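Local coordinates for protein 2-pyrone-4,6-dicarboxylic acid hydrolase, putative (Pseudomonas putida, PDB 2FFI) that probably hydrolyses 2-pyrone-4,6-dicarboxylate as a lactonase of the amidohydrolase superfamily, built on a TIM-barrel fold, at residues V146-P150 with Q179-L185; H167-A173 with G200-Q205. All coordinates share one frame; numbering follows the deposited sequence.

Overall arrangement
Interactions 1 and 2 lie about 12 Å apart, centre to centre, on the same side of the chain's centre, and their segments alternate along the chain. Interaction 1 is a mostly buried, largely apolar contact in the outer layer, with no hydrogen bond between its segments. Interaction 2 joins the loops after strands 163-165 and 194-199; it is partly buried, sits closer to the centre of the chain and mixes leucine and phenylalanine packing with arginines, a histidine and a bound phosphate. The two meet directly: Gln179 OE1 probably accepts a hydrogen bond from Asp172 N at 2.7 Å, and Val146 N is probably bonded to Arg170 O at 3.2 Å.

Interaction 1. Residues V146-P150 with Q179-L185; sequences VADIP and QPGFAEL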
loop_
_atom_site.group_PDB
_atom_site.type_symbol
_atom_site.label_atom_id
_atom_site.label_comp_id
_atom_site.label_asym_id
_atom_site.label_seq_id
_atom_site.Cartn_x
_atom_site.Cartn_y
_atom_site.Cartn_z
ATOM N N VAL A 146 -12.973 -1.000 6.433
ATOM C CA VAL A 146 -12.762 0.117 7.347
ATOM C C VAL A 146 -13.286 -0.208 8.732
ATOM O O VAL A 146 -12.775 0.310 9.724
ATOM C CB VAL A 146 -13.471 1.401 6.893
ATOM C CG1 VAL A 146 -14.972 1.269 7.068
ATOM C CG2 VAL A 146 -12.959 2.569 7.706
ATOM N N ALA A 147 -14.302 -1.068 8.789
ATOM C CA ALA A 147 -14.924 -1.450 10.052
ATOM C C ALA A 147 -13.929 -2.034 11.041
ATOM O O ALA A 147 -14.051 -1.804 12.244
ATOM C CB ALA A 147 -16.050 -2.433 9.801
ATOM N N ASP A 148 -12.934 -2.760 10.534
ATOM C CA ASP A 148 -11.928 -3.385 11.390
ATOM C C ASP A 148 -10.612 -2.610 11.531
ATOM O O ASP A 148 -9.788 -2.917 12.403
ATOM C CB ASP A 148 -11.642 -4.799 10.888
ATOM C CG ASP A 148 -12.769 -5.751 11.198
ATOM O OD1 ASP A 148 -13.160 -6.538 10.298
ATOM O OD2 ASP A 148 -13.265 -5.711 12.353
ATOM N N ILE A 149 -10.423 -1.593 10.696
ATOM C CA ILE A 149 -9.206 -0.796 10.741
ATOM C C ILE A 149 -8.902 -0.194 12.113
ATOM O O ILE A 149 -7.851 -0.468 12.684
ATOM C CB ILE A 149 -9.257 0.319 9.676
ATOM C CG1 ILE A 149 -9.293 -0.318 8.294
ATOM C CG2 ILE A 149 -8.055 1.244 9.791
ATOM C CD1 ILE A 149 -8.157 -1.258 8.040
ATOM N N PRO A 150 -9.813 0.627 12.666
ATOM C CA PRO A 150 -9.540 1.216 13.985
ATOM C C PRO A 150 -9.158 0.220 15.090
ATOM O O PRO A 150 -8.510 0.595 16.068
ATOM C CB PRO A 150 -10.829 1.974 14.307
ATOM C CG PRO A 150 -11.879 1.215 13.537
ATOM C CD PRO A 150 -11.177 0.954 12.218
ATOM N N GLN A 179 -19.683 6.147 8.106
ATOM C CA GLN A 179 -19.677 4.689 8.107
ATOM C C GLN A 179 -19.212 4.175 9.452
ATOM O O GLN A 179 -18.534 4.884 10.197
ATOM C CB GLN A 179 -18.719 4.153 7.054
ATOM C CG GLN A 179 -19.243 4.130 5.658
ATOM C CD GLN A 179 -18.181 3.718 4.680
ATOM O OE1 GLN A 179 -17.554 2.673 4.829
ATOM N NE2 GLN A 179 -17.962 4.544 3.674
ATOM N N PRO A 180 -19.544 2.917 9.767
ATOM C CA PRO A 180 -19.154 2.309 11.036
ATOM C C PRO A 180 -17.648 2.298 11.292
ATOM O O PRO A 180 -17.212 2.367 12.440
ATOM C CB PRO A 180 -19.743 0.908 10.931
ATOM C CG PRO A 180 -19.676 0.632 9.468
ATOM C CD PRO A 180 -20.202 1.925 8.901
ATOM N N GLY A 181 -16.842 2.211 10.243
ATOM C CA GLY A 181 -15.405 2.199 10.467
ATOM C C GLY A 181 -14.680 3.484 10.085
ATOM O O GLY A 181 -13.697 3.889 10.713
ATOM N N PHE A 182 -15.171 4.134 9.040
ATOM C CA PHE A 182 -14.553 5.354 8.568
ATOM C C PHE A 182 -14.703 6.507 9.537
ATOM O O PHE A 182 -13.865 7.402 9.584
ATOM C CB PHE A 182 -15.141 5.756 7.232
ATOM C CG PHE A 182 -14.240 6.632 6.440
ATOM C CD1 PHE A 182 -13.142 6.095 5.790
ATOM C CD2 PHE A 182 -14.483 7.991 6.339
ATOM C CE1 PHE A 182 -12.301 6.897 5.046
ATOM C CE2 PHE A 182 -13.646 8.805 5.596
ATOM C CZ PHE A 182 -12.553 8.255 4.946
ATOM N N ALA A 183 -15.792 6.497 10.291
ATOM C CA ALA A 183 -16.041 7.549 11.256
ATOM C C ALA A 183 -14.937 7.557 12.298
ATOM O O ALA A 183 -14.315 8.592 12.542
ATOM C CB ALA A 183 -17.376 7.340 11.922
ATOM N N GLU A 184 -14.692 6.405 12.915
ATOM C CA GLU A 184 -13.647 6.297 13.938
ATOM C C GLU A 184 -12.300 6.683 13.345
ATOM O O GLU A 184 -11.423 7.163 14.045
ATOM C CB GLU A 184 -13.569 4.861 14.472
ATOM C CG GLU A 184 -14.850 4.318 15.081
ATOM C CD GLU A 184 -14.763 2.828 15.415
ATOM O OE1 GLU A 184 -14.731 2.002 14.474
ATOM O OE2 GLU A 184 -14.718 2.480 16.619
ATOM N N LEU A 185 -12.150 6.468 12.045
ATOM C CA LEU A 185 -10.914 6.786 11.346
ATOM C C LEU A 185 -10.662 8.307 11.308
ATOM O O LEU A 185 -9.532 8.753 11.521
ATOM C CB LEU A 185 -10.974 6.195 9.931
ATOM C CG LEU A 185 -9.719 6.072 9.069
ATOM C CD1 LEU A 185 -9.331 7.437 8.537
ATOM C CD2 LEU A 185 -8.590 5.460 9.878
#
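The carbonyl oxygen of Val146 is gripped twice: Gly181 CA approaches it at 3.3 Å in a C-H...O contact from the facing segment, and Ile149 N of its own turn donates a backbone hydrogen bond of 3.2 Å. Close backbone approach goes with this, Ala147 CA lying 3.7 Å from Gly181 CA; a side chain on the glycine would point straight into the Val146-Ala147 peptide. Val146 does most of the apolar work. Its CG1 lies between the backbone N and the carbonyl carbon (chi1 72°), which turns it to Gly181 CA at 3.6 Å. The other methyl, CG2, runs anti to N and reaches Phe182 CB at 3.9 Å, near the plane of the phenyl ring at its edge. Replacing this valine by an alanine removes both methyls and would probably open a gap beside Gly181 and the Phe182 ring edge. Further along, the Pro150 ring and the Glu184 side chain cross at about a right angle, with Pro150 CB 4.0 Å from Glu184 CB; the carboxylate has a long, weak ion pair with Arg154. On the inner side Ile149 CG2 and Leu185 CD2 meet loosely at 4.3 Å, and both side chains also rest on Ile165 of strand 163-165, while Phe182 and Leu185 pack on helix 208-225. Helices 149-156 and 182-185 follow the adjacent parallel strands 139-142 and 163-165, so the contact joins the turn and first residues of helix 149-156 to the short helix 182-185 and the turn before it, in the outer layer of a TIM barrel.

Interaction 2. Residues H167-A173 with G200-Q205; sequences HFGRPDA and GIYRLQ. With PO4 (phosphate ion), chain C.
Two arginines lie against each other, one of them, Arg203, next to a bound phosphate: the guanidinium of Arg170 sets one face over Arg203 CB, with NH2 3.6 Å from that carbon, while Arg170 NH1 and Arg203 NH2 come within 4.1 Å. The two guanidinium planes are 44° apart, so the groups do not stack flat. Arg203 is anchored by a salt bridge to Asp236, which would probably offset part of the local positive charge, and a hydrogen bond to Thr240 O. Its CG stands beside the backbone N (chi1 -72°) and the chain runs extended to NE, carrying CD past the His167 ring, 3.5 Å from His167 CD2, and leaving the guanidinium nearly parallel to the imidazole. Phosphate O2 sits over one guanidinium face and Tyr202 CE2 over the opposite one. His167 NE2 donates to phosphate O3 at 2.7 Å, close to the ring plane and fairly straight (153°), while ND1 is bonded to Ser199 OG, which helps to fix the rotation of the ring. Arg110 also holds the phosphate, an ion probably taken from the crystallisation liquor. These loops follow the parallel strands 163-165 and 194-199 of the TIM barrel, at the carboxy-terminal strand ends where amidohydrolases keep their active site; His18 and His143 meet the His167 ring, consistent with such a pocket. Away from the phosphate, the contact turns apolar. Phe168 CE2 lies 3.6 Å from Ile201 CG2, the side chains running alongside each other, and Leu204 CD1 reaches Pro171 CD at 4.0 Å, with Phe214 and Asn211 of helix 208-225 close by. One backbone hydrogen bond ties the segments, Ala173 N to Leu204 O at 3.0 Å.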
loop_
_atom_site.group_PDB
_atom_site.type_symbol
_atom_site.label_atom_id
_atom_site.label_comp_id
_atom_site.label_asym_id
_atom_site.label_seq_id
_atom_site.Cartn_x
_atom_site.Cartn_y
_atom_site.Cartn_z
ATOM N N HIS A 167 -5.970 1.685 0.568
ATOM C CA HIS A 167 -7.165 2.146 -0.125
ATOM C C HIS A 167 -8.194 2.856 0.725
ATOM O O HIS A 167 -9.271 2.329 0.957
ATOM C CB HIS A 167 -7.854 0.976 -0.818
ATOM C CG HIS A 167 -6.917 0.058 -1.530
ATOM N ND1 HIS A 167 -5.829 0.512 -2.236
ATOM C CD2 HIS A 167 -6.913 -1.290 -1.658
ATOM C CE1 HIS A 167 -5.191 -0.515 -2.769
ATOM N NE2 HIS A 167 -5.830 -1.620 -2.432
ATOM N N PHE A 168 -7.873 4.052 1.188
ATOM C CA PHE A 168 -8.828 4.828 1.977
ATOM C C PHE A 168 -9.341 4.073 3.196
ATOM O O PHE A 168 -10.227 4.548 3.913
ATOM C CB PHE A 168 -10.020 5.200 1.103
ATOM C CG PHE A 168 -9.679 6.109 -0.041
ATOM C CD1 PHE A 168 -9.704 7.489 0.124
ATOM C CD2 PHE A 168 -9.392 5.591 -1.302
ATOM C CE1 PHE A 168 -9.458 8.332 -0.943
ATOM C CE2 PHE A 168 -9.142 6.435 -2.378
ATOM C CZ PHE A 168 -9.181 7.809 -2.199
ATOM N N GLY A 169 -8.780 2.904 3.446
ATOM C CA GLY A 169 -9.247 2.136 4.575
ATOM C C GLY A 169 -10.285 1.145 4.096
ATOM O O GLY A 169 -10.937 0.478 4.900
ATOM N N ARG A 170 -10.430 1.050 2.776
ATOM C CA ARG A 170 -11.377 0.130 2.163
ATOM C C ARG A 170 -12.773 0.326 2.748
ATOM O O ARG A 170 -13.382 -0.605 3.262
ATOM C CB ARG A 170 -10.920 -1.306 2.393
ATOM C CG ARG A 170 -11.221 -2.270 1.264
ATOM C CD ARG A 170 -10.234 -2.122 0.115
ATOM N NE ARG A 170 -10.175 -3.314 -0.727
ATOM C CZ ARG A 170 -11.209 -3.812 -1.400
ATOM N NH1 ARG A 170 -11.062 -4.908 -2.152
ATOM N NH2 ARG A 170 -12.387 -3.212 -1.318
ATOM N N PRO A 171 -13.287 1.558 2.707
ATOM C CA PRO A 171 -14.620 1.827 3.238
ATOM C C PRO A 171 -15.627 1.511 2.136
ATOM O O PRO A 171 -15.247 1.026 1.063
ATOM C CB PRO A 171 -14.555 3.319 3.564
ATOM C CG PRO A 171 -13.753 3.841 2.416
ATOM C CD PRO A 171 -12.635 2.809 2.286
ATOM N N ASP A 172 -16.895 1.806 2.400
ATOM C CA ASP A 172 -17.988 1.565 1.454
ATOM C C ASP A 172 -18.383 2.880 0.769
ATOM O O ASP A 172 -19.028 3.723 1.389
ATOM C CB ASP A 172 -19.204 1.022 2.213
ATOM C CG ASP A 172 -19.773 -0.248 1.599
ATOM O OD1 ASP A 172 -20.151 -0.230 0.402
ATOM O OD2 ASP A 172 -19.851 -1.267 2.329
ATOM N N ALA A 173 -18.019 3.048 -0.501
ATOM C CA ALA A 173 -18.343 4.273 -1.244
ATOM C C ALA A 173 -19.818 4.660 -1.159
ATOM O O ALA A 173 -20.160 5.846 -1.176
ATOM C CB ALA A 173 -17.942 4.123 -2.701
ATOM N N GLY A 200 -6.664 2.799 -5.557
ATOM C CA GLY A 200 -7.683 1.839 -5.932
ATOM C C GLY A 200 -9.070 2.255 -5.528
ATOM O O GLY A 200 -9.736 1.538 -4.790
ATOM N N ILE A 201 -9.530 3.403 -6.006
ATOM C CA ILE A 201 -10.872 3.799 -5.615
ATOM C C ILE A 201 -11.851 2.797 -6.229
ATOM O O ILE A 201 -12.945 2.605 -5.713
ATOM C CB ILE A 201 -11.251 5.237 -6.072
ATOM C CG1 ILE A 201 -11.655 5.218 -7.541
ATOM C CG2 ILE A 201 -10.100 6.184 -5.822
ATOM C CD1 ILE A 201 -12.602 6.349 -7.899
ATOM N N TYR A 202 -11.449 2.145 -7.315
ATOM C CA TYR A 202 -12.328 1.180 -7.969
ATOM C C TYR A 202 -12.617 -0.045 -7.106
ATOM O O TYR A 202 -13.205 -1.022 -7.580
ATOM C CB TYR A 202 -11.738 0.721 -9.292
ATOM C CG TYR A 202 -10.325 0.239 -9.178
ATOM C CD1 TYR A 202 -9.258 1.100 -9.430
ATOM C CD2 TYR A 202 -10.048 -1.083 -8.832
ATOM C CE1 TYR A 202 -7.947 0.658 -9.346
ATOM C CE2 TYR A 202 -8.738 -1.539 -8.741
ATOM C CZ TYR A 202 -7.689 -0.663 -9.004
ATOM O OH TYR A 202 -6.382 -1.099 -8.938
ATOM N N ARG A 203 -12.217 0.010 -5.839
ATOM C CA ARG A 203 -12.439 -1.093 -4.907
ATOM C C ARG A 203 -13.505 -0.761 -3.864
ATOM O O ARG A 203 -13.890 -1.611 -3.066
ATOM C CB ARG A 203 -11.128 -1.442 -4.202
ATOM C CG ARG A 203 -10.126 -2.124 -5.100
ATOM C CD ARG A 203 -8.868 -2.501 -4.346
ATOM N NE ARG A 203 -7.832 -3.023 -5.232
ATOM C CZ ARG A 203 -7.851 -4.233 -5.785
ATOM N NH1 ARG A 203 -6.853 -4.615 -6.574
ATOM N NH2 ARG A 203 -8.860 -5.063 -5.550
ATOM N N LEU A 204 -13.988 0.475 -3.884
ATOM C CA LEU A 204 -14.985 0.914 -2.923
ATOM C C LEU A 204 -16.389 0.327 -3.044
ATOM O O LEU A 204 -17.352 0.948 -2.596
ATOM C CB LEU A 204 -15.052 2.445 -2.926
ATOM C CG LEU A 204 -13.920 3.170 -2.169
ATOM C CD1 LEU A 204 -12.876 2.160 -1.663
ATOM C CD2 LEU A 204 -13.267 4.224 -3.068
ATOM N N GLN A 205 -16.504 -0.866 -3.631
ATOM C CA GLN A 205 -17.795 -1.550 -3.774
ATOM C C GLN A 205 -18.883 -0.725 -4.430
ATOM O O GLN A 205 -20.068 -0.965 -4.209
ATOM C CB GLN A 205 -18.329 -2.004 -2.413
ATOM C CG GLN A 205 -18.143 -3.469 -2.128
ATOM C CD GLN A 205 -16.689 -3.858 -2.153
ATOM O OE1 GLN A 205 -16.156 -4.293 -3.185
ATOM N NE2 GLN A 205 -16.025 -3.692 -1.012
HETATM P P PO4 C . -4.077 -5.249 -3.455
HETATM O O1 PO4 C . -2.830 -5.663 -2.764
HETATM O O2 PO4 C . -5.212 -6.082 -2.984
HETATM O O3 PO4 C . -4.360 -3.827 -3.152
HETATM O O4 PO4 C . -3.907 -5.430 -4.917
#